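Local atomic coordinates of 3-dehydroshikimate dehydratase (Pseudomonas putida, PDB entry 5HMQ), a protein that dehydrates 3-dehydroshikimate to protocatechuate in a metal-dependent step of quinate and shikimate degradation. Residues V10-T15 and Q254-G259; A195-L200 and L205-H210. All blocks are in the same frame, centred on the assembly; numbering follows the deposited sequence.

In the fold
Both contacts belong to the N-terminal TIM-barrel domain of the enzyme and involve loops that follow barrel strands, and both are largely buried. Interaction 1 ties the loop after the first strand, 6-8, to helix 252-276, which follows the last strand, so it joins elements 239 residues apart in sequence. Interaction 2 is local: the loop after strand 189-194 folds back against the helix that follows it, 204-211. Their centres lie about 18 Å apart and their nearest atoms about 8 Å, with no touch. The chemistry differs with place. The first is a small leucine contact with a water bridge at its side; the second is built round a tryptophan, with charged groups of its helix reaching the second subunit.

Interaction 1 of 2, residues V10-T15 and Q254-G259; sequences VSLSGT and QNAADG
Leu-12 lays its CD2 methyl over the base of the Asn-255 side chain, 3.6 Å from CB, and just 3.8 Å from the backbone N of Ala-256. The two side chains run alongside each other, pointing opposite ways. In Leu-12, CG stands anti to the carbonyl carbon (chi1 -51°), which brings the branched end closer to the helix than its CB; the other methyl, CD1, lies 4.4 Å from CB of Ala-256. While the leucine lies on CB of Asn-255, the amide at the end of that side chain binds a water. This water accepts hydrogen bonds from Asn-255 ND2 at 2.9 Å and from the backbone N of Ser-13 at 2.8 Å, bridging the two segments, which share no direct hydrogen bond. The loop has further ties close by: Ser-13 O bonds to Thr-252 OG1, and Ser-11 OG to the backbone N of Ile-242, next to the metal ligand Glu-241. Helix 16-25 adds Ile-23 against Leu-12 and Ala-22 against Ala-256. The contact lies where the first and last strands of the TIM barrel, 6-8 and 238-240, come together, with the loop after the first packed on helix 252-276 after the last.

Interaction 2 of 2, residues A195-L200 and L205-H210; sequences ADAPIL and LEWSRH
Trp-207 fills the middle of this contact, its indole reaching from helix 204-211 into the curve of segment 195-200. With CG anti to the backbone N (chi1 -174°), the ring extends outward from the helix to the loop. Leu-200 crosses it at a slant, its CD1 methyl 4.0 Å from CD1 of Trp-207, while CB of Ala-197 approaches NE1 obliquely at 3.7 Å. At the benzo ring, CD1 of Ile-199 stands 4.3 Å from CZ2 in a looser apolar contact. Phe-169, from helix 168-172, meets the indole edge-to-face, and Met-220 also touches it. Main-chain oxygens also meet the ring: Leu-200 O lies 3.6 Å above one face, offset toward the rim, and Pro-198 O sits at the edge, near the ring plane. The latter accepts a weak hydrogen bond from NE1 of Trp-207 (2.8 Å, bent to 124°), so the loop that packs on the ring also gives its N-H a partner, though a poorly aligned one. In the TIM barrel this loop leaves strand 189-194, which carries the metal ligand Gln-193 near its end, and the side chain of Ala-197 lies about 12 Å from the bound magnesium ion. Asp-196, at the start of the loop, receives the backbone N of Ala-197 on its OD1 at 2.7 Å from above the carboxylate plane; OD1 also bonds Met-220 N, while OD2 takes Gly-216 N. Farther out on the helix, Arg-209 NH1 and Glu-206 OE1 form a salt bridge, with the carboxylate at the edge of the guanidinium, in its plane. Glu-206 OE2 also pairs with Arg-597 of the second subunit, and Arg-209 NH2 bonds to the carbonyl O of Glu-358 of that subunit.

Interaction 1 of 2, residues V10-T15 and Q254-G259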
ATOM      1  N   VAL C  10       0.311  10.522  14.718  1.00 41.66           N
ATOM      2  CA  VAL C  10      -0.840  10.179  13.892  1.00 43.58           C
ATOM      3  C   VAL C  10      -0.482  10.148  12.409  1.00 44.27           C
ATOM      4  O   VAL C  10      -1.240   9.600  11.601  1.00 46.57           O
ATOM      5  CB  VAL C  10      -2.002  11.158  14.174  1.00 44.91           C
ATOM      6  CG1 VAL C  10      -1.756  12.501  13.504  1.00 42.44           C
ATOM      7  CG2 VAL C  10      -3.337  10.555  13.747  1.00 44.36           C
ATOM      8  N   SER C  11       0.667  10.713  12.028  1.00 45.37           N
ATOM      9  CA  SER C  11       1.111  10.702  10.639  1.00 43.74           C
ATOM     10  C   SER C  11       1.675   9.357  10.201  1.00 44.64           C
ATOM     11  O   SER C  11       1.936   9.174   9.007  1.00 44.82           O
ATOM     12  CB  SER C  11       2.166  11.792  10.412  1.00 43.05           C
ATOM     13  OG  SER C  11       1.695  13.058  10.840  1.00 45.62           O
ATOM     14  N   LEU C  12       1.869   8.423  11.125  1.00 45.23           N
ATOM     15  CA  LEU C  12       2.456   7.126  10.833  1.00 45.01           C
ATOM     16  C   LEU C  12       1.518   6.023  11.303  1.00 46.02           C
ATOM     17  O   LEU C  12       0.544   6.264  12.019  1.00 48.10           O
ATOM     18  CB  LEU C  12       3.825   6.970  11.507  1.00 45.94           C
ATOM     19  CG  LEU C  12       4.855   8.079  11.301  1.00 46.24           C
ATOM     20  CD1 LEU C  12       6.094   7.816  12.148  1.00 44.00           C
ATOM     21  CD2 LEU C  12       5.221   8.215   9.836  1.00 45.94           C
ATOM     22  N   SER C  13       1.808   4.803  10.864  1.00 47.73           N
ATOM     23  CA  SER C  13       1.153   3.606  11.365  1.00 48.03           C
ATOM     24  C   SER C  13       2.144   2.779  12.173  1.00 47.81           C
ATOM     25  O   SER C  13       3.360   2.975  12.091  1.00 49.41           O
ATOM     26  CB  SER C  13       0.572   2.772  10.217  1.00 50.24           C
ATOM     27  OG  SER C  13       1.598   2.272   9.379  1.00 51.91           O
ATOM     28  N   GLY C  14       1.614   1.849  12.955  1.00 45.36           N
ATOM     29  CA  GLY C  14       2.421   0.957  13.763  1.00 44.03           C
ATOM     30  C   GLY C  14       2.200   1.174  15.247  1.00 42.82           C
ATOM     31  O   GLY C  14       1.403   2.009  15.676  1.00 43.34           O
ATOM     32  N   THR C  15       2.925   0.385  16.034  1.00 44.20           N
ATOM     33  CA  THR C  15       2.930   0.572  17.477  1.00 45.84           C
ATOM     34  C   THR C  15       3.651   1.868  17.828  1.00 46.38           C
ATOM     35  O   THR C  15       4.460   2.387  17.053  1.00 46.92           O
ATOM     36  CB  THR C  15       3.632  -0.591  18.175  1.00 42.76           C
ATOM     37  OG1 THR C  15       5.042  -0.481  17.970  1.00 42.85           O
ATOM     38  CG2 THR C  15       3.179  -1.904  17.568  1.00 38.97           C
ATOM     39  N   GLN C 254       9.674   4.457   5.905  1.00 52.23           N
ATOM     40  CA  GLN C 254       9.720   5.279   4.700  1.00 52.67           C
ATOM     41  C   GLN C 254       8.836   6.511   4.834  1.00 48.32           C
ATOM     42  O   GLN C 254       9.174   7.578   4.307  1.00 45.88           O
ATOM     43  CB  GLN C 254       9.326   4.456   3.473  1.00 55.40           C
ATOM     44  CG  GLN C 254      10.523   4.003   2.650  1.00 58.90           C
ATOM     45  CD  GLN C 254      11.323   5.173   2.099  1.00 60.64           C
ATOM     46  OE1 GLN C 254      10.756   6.183   1.677  1.00 60.58           O
ATOM     47  NE2 GLN C 254      12.646   5.048   2.117  1.00 60.50           N
ATOM     48  N   ASN C 255       7.698   6.387   5.521  1.00 46.20           N
ATOM     49  CA  ASN C 255       6.882   7.568   5.782  1.00 48.13           C
ATOM     50  C   ASN C 255       7.644   8.577   6.632  1.00 48.69           C
ATOM     51  O   ASN C 255       7.590   9.785   6.371  1.00 49.49           O
ATOM     52  CB  ASN C 255       5.568   7.176   6.456  1.00 48.17           C
ATOM     53  CG  ASN C 255       4.542   6.640   5.476  1.00 51.45           C
ATOM     54  OD1 ASN C 255       4.721   6.729   4.262  1.00 51.84           O
ATOM     55  ND2 ASN C 255       3.450   6.097   6.000  1.00 53.01           N
ATOM     56  N   ALA C 256       8.355   8.099   7.656  1.00 44.31           N
ATOM     57  CA  ALA C 256       9.139   9.002   8.493  1.00 43.20           C
ATOM     58  C   ALA C 256      10.264   9.650   7.698  1.00 45.57           C
ATOM     59  O   ALA C 256      10.522  10.852   7.838  1.00 46.44           O
ATOM     60  CB  ALA C 256       9.701   8.249   9.699  1.00 40.58           C
ATOM     61  N   ALA C 257      10.940   8.870   6.850  1.00 41.82           N
ATOM     62  CA  ALA C 257      12.005   9.428   6.024  1.00 44.24           C
ATOM     63  C   ALA C 257      11.454  10.442   5.029  1.00 46.11           C
ATOM     64  O   ALA C 257      12.043  11.514   4.835  1.00 45.71           O
ATOM     65  CB  ALA C 257      12.751   8.309   5.297  1.00 43.09           C
ATOM     66  N   ASP C 258      10.322  10.123   4.394  1.00 43.18           N
ATOM     67  CA  ASP C 258       9.681  11.075   3.490  1.00 43.42           C
ATOM     68  C   ASP C 258       9.298  12.353   4.222  1.00 44.28           C
ATOM     69  O   ASP C 258       9.436  13.455   3.676  1.00 45.21           O
ATOM     70  CB  ASP C 258       8.446  10.443   2.845  1.00 42.75           C
ATOM     71  CG  ASP C 258       8.796   9.439   1.762  1.00 45.02           C
ATOM     72  OD1 ASP C 258       9.972   9.389   1.346  1.00 44.79           O
ATOM     73  OD2 ASP C 258       7.887   8.703   1.321  1.00 49.26           O
ATOM     74  N   GLY C 259       8.801  12.224   5.453  1.00 44.50           N
ATOM     75  CA  GLY C 259       8.443  13.404   6.225  1.00 42.72           C
ATOM     76  C   GLY C 259       9.618  14.338   6.442  1.00 42.00           C
ATOM     77  O   GLY C 259       9.527  15.543   6.194  1.00 41.88           O
TER
HETATM   78  O   HOH W   1       3.337   4.753   8.512  1.00 51.36           O

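Interaction 2 of 2, residues A195-L200 and L205-H210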
ATOM      1  N   ALA C 195       1.012  20.656   6.645  1.00 44.67           N
ATOM      2  CA  ALA C 195       0.260  19.568   6.028  1.00 45.16           C
ATOM      3  C   ALA C 195      -0.151  20.006   4.634  1.00 45.66           C
ATOM      4  O   ALA C 195      -0.860  21.005   4.485  1.00 45.15           O
ATOM      5  CB  ALA C 195      -0.968  19.200   6.863  1.00 42.93           C
ATOM      6  N   ASP C 196       0.252  19.242   3.626  1.00 44.19           N
ATOM      7  CA  ASP C 196      -0.113  19.520   2.247  1.00 44.32           C
ATOM      8  C   ASP C 196      -1.321  18.677   1.852  1.00 45.57           C
ATOM      9  O   ASP C 196      -1.713  17.741   2.554  1.00 46.05           O
ATOM     10  CB  ASP C 196       1.076  19.247   1.320  1.00 44.97           C
ATOM     11  CG  ASP C 196       1.006  20.036   0.027  1.00 46.47           C
ATOM     12  OD1 ASP C 196      -0.018  20.710  -0.202  1.00 47.23           O
ATOM     13  OD2 ASP C 196       1.979  19.986  -0.756  1.00 46.06           O
ATOM     14  N   ALA C 197      -1.913  19.019   0.705  1.00 44.21           N
ATOM     15  CA  ALA C 197      -3.102  18.324   0.223  1.00 45.99           C
ATOM     16  C   ALA C 197      -3.420  18.714  -1.215  1.00 49.56           C
ATOM     17  O   ALA C 197      -3.070  19.819  -1.654  1.00 49.47           O
ATOM     18  CB  ALA C 197      -4.306  18.630   1.117  1.00 44.89           C
ATOM     19  N   PRO C 198      -4.081  17.844  -1.977  1.00 48.44           N
ATOM     20  CA  PRO C 198      -4.634  18.276  -3.263  1.00 47.23           C
ATOM     21  C   PRO C 198      -5.795  19.233  -3.053  1.00 47.51           C
ATOM     22  O   PRO C 198      -6.521  19.157  -2.059  1.00 48.74           O
ATOM     23  CB  PRO C 198      -5.100  16.965  -3.905  1.00 45.49           C
ATOM     24  CG  PRO C 198      -5.409  16.085  -2.741  1.00 46.02           C
ATOM     25  CD  PRO C 198      -4.375  16.428  -1.700  1.00 48.13           C
ATOM     26  N   ILE C 199      -5.962  20.149  -4.002  1.00 46.07           N
ATOM     27  CA  ILE C 199      -7.076  21.091  -3.951  1.00 48.55           C
ATOM     28  C   ILE C 199      -8.329  20.369  -4.429  1.00 51.68           C
ATOM     29  O   ILE C 199      -8.418  19.954  -5.589  1.00 52.28           O
ATOM     30  CB  ILE C 199      -6.798  22.339  -4.798  1.00 46.04           C
ATOM     31  CG1 ILE C 199      -5.504  23.016  -4.347  1.00 48.82           C
ATOM     32  CG2 ILE C 199      -7.952  23.316  -4.671  1.00 42.54           C
ATOM     33  CD1 ILE C 199      -5.459  23.361  -2.872  1.00 50.06           C
ATOM     34  N   LEU C 200      -9.299  20.210  -3.527  1.00 52.39           N
ATOM     35  CA  LEU C 200     -10.516  19.467  -3.807  1.00 50.24           C
ATOM     36  C   LEU C 200     -11.734  20.269  -3.375  1.00 51.16           C
ATOM     37  O   LEU C 200     -11.722  20.904  -2.316  1.00 51.00           O
ATOM     38  CB  LEU C 200     -10.488  18.111  -3.084  1.00 47.32           C
ATOM     39  CG  LEU C 200      -9.328  17.190  -3.455  1.00 49.39           C
ATOM     40  CD1 LEU C 200      -9.181  16.079  -2.420  1.00 52.45           C
ATOM     41  CD2 LEU C 200      -9.574  16.592  -4.844  1.00 49.04           C
ATOM     42  N   LEU C 205     -13.820  18.866   6.402  1.00 48.69           N
ATOM     43  CA  LEU C 205     -13.562  17.857   7.424  1.00 47.41           C
ATOM     44  C   LEU C 205     -13.119  16.541   6.799  1.00 47.94           C
ATOM     45  O   LEU C 205     -12.141  15.930   7.243  1.00 51.97           O
ATOM     46  CB  LEU C 205     -14.810  17.647   8.282  1.00 48.36           C
ATOM     47  CG  LEU C 205     -14.745  16.491   9.284  1.00 50.30           C
ATOM     48  CD1 LEU C 205     -14.173  16.913  10.614  1.00 51.65           C
ATOM     49  CD2 LEU C 205     -16.128  15.889   9.472  1.00 50.82           C
ATOM     50  N   GLU C 206     -13.823  16.093   5.757  1.00 53.31           N
ATOM     51  CA  GLU C 206     -13.415  14.878   5.060  1.00 52.60           C
ATOM     52  C   GLU C 206     -12.151  15.110   4.243  1.00 51.47           C
ATOM     53  O   GLU C 206     -11.321  14.204   4.111  1.00 53.42           O
ATOM     54  CB  GLU C 206     -14.551  14.386   4.162  1.00 53.57           C
ATOM     55  CG  GLU C 206     -15.906  14.272   4.851  1.00 54.58           C
ATOM     56  CD  GLU C 206     -16.012  13.060   5.757  1.00 61.35           C
ATOM     57  OE1 GLU C 206     -15.201  12.121   5.604  1.00 62.89           O
ATOM     58  OE2 GLU C 206     -16.914  13.047   6.623  1.00 63.93           O
ATOM     59  N   TRP C 207     -11.997  16.315   3.689  1.00 46.06           N
ATOM     60  CA  TRP C 207     -10.768  16.689   2.995  1.00 46.29           C
ATOM     61  C   TRP C 207      -9.557  16.564   3.913  1.00 49.20           C
ATOM     62  O   TRP C 207      -8.512  16.041   3.508  1.00 47.50           O
ATOM     63  CB  TRP C 207     -10.918  18.116   2.462  1.00 46.75           C
ATOM     64  CG  TRP C 207      -9.810  18.634   1.590  1.00 43.29           C
ATOM     65  CD1 TRP C 207      -8.734  17.944   1.116  1.00 45.51           C
ATOM     66  CD2 TRP C 207      -9.693  19.965   1.075  1.00 45.97           C
ATOM     67  NE1 TRP C 207      -7.946  18.769   0.346  1.00 46.98           N
ATOM     68  CE2 TRP C 207      -8.515  20.015   0.307  1.00 45.94           C
ATOM     69  CE3 TRP C 207     -10.469  21.123   1.195  1.00 47.76           C
ATOM     70  CZ2 TRP C 207      -8.095  21.175  -0.342  1.00 48.48           C
ATOM     71  CZ3 TRP C 207     -10.050  22.273   0.553  1.00 45.88           C
ATOM     72  CH2 TRP C 207      -8.874  22.291  -0.205  1.00 46.55           C
ATOM     73  N   SER C 208      -9.682  17.031   5.157  1.00 46.99           N
ATOM     74  CA  SER C 208      -8.575  16.932   6.103  1.00 46.99           C
ATOM     75  C   SER C 208      -8.359  15.499   6.566  1.00 44.66           C
ATOM     76  O   SER C 208      -7.217  15.087   6.794  1.00 42.25           O
ATOM     77  CB  SER C 208      -8.833  17.832   7.312  1.00 46.30           C
ATOM     78  OG  SER C 208      -7.815  17.686   8.285  1.00 46.23           O
ATOM     79  N   ARG C 209      -9.441  14.730   6.696  1.00 44.00           N
ATOM     80  CA  ARG C 209      -9.346  13.387   7.257  1.00 45.77           C
ATOM     81  C   ARG C 209      -8.529  12.458   6.367  1.00 45.66           C
ATOM     82  O   ARG C 209      -7.724  11.664   6.868  1.00 45.97           O
ATOM     83  CB  ARG C 209     -10.752  12.815   7.464  1.00 47.49           C
ATOM     84  CG  ARG C 209     -10.774  11.345   7.858  1.00 48.12           C
ATOM     85  CD  ARG C 209     -12.173  10.853   8.223  1.00 48.87           C
ATOM     86  NE  ARG C 209     -12.668  11.372   9.497  1.00 48.45           N
ATOM     87  CZ  ARG C 209     -13.816  12.029   9.638  1.00 48.06           C
ATOM     88  NH1 ARG C 209     -14.590  12.245   8.583  1.00 46.91           N
ATOM     89  NH2 ARG C 209     -14.192  12.463  10.833  1.00 49.15           N
ATOM     90  N   HIS C 210      -8.702  12.553   5.047  1.00 48.70           N
ATOM     91  CA  HIS C 210      -8.184  11.533   4.149  1.00 49.03           C
ATOM     92  C   HIS C 210      -7.073  11.987   3.210  1.00 47.24           C
ATOM     93  O   HIS C 210      -6.346  11.130   2.700  1.00 48.41           O
ATOM     94  CB  HIS C 210      -9.320  10.957   3.289  1.00 50.47           C
ATOM     95  CG  HIS C 210     -10.418  10.314   4.078  1.00 51.07           C
ATOM     96  ND1 HIS C 210     -10.248   9.133   4.767  1.00 50.95           N
ATOM     97  CD2 HIS C 210     -11.709  10.677   4.266  1.00 51.73           C
ATOM     98  CE1 HIS C 210     -11.383   8.801   5.356  1.00 50.44           C
ATOM     99  NE2 HIS C 210     -12.286   9.722   5.068  1.00 51.08           N
TER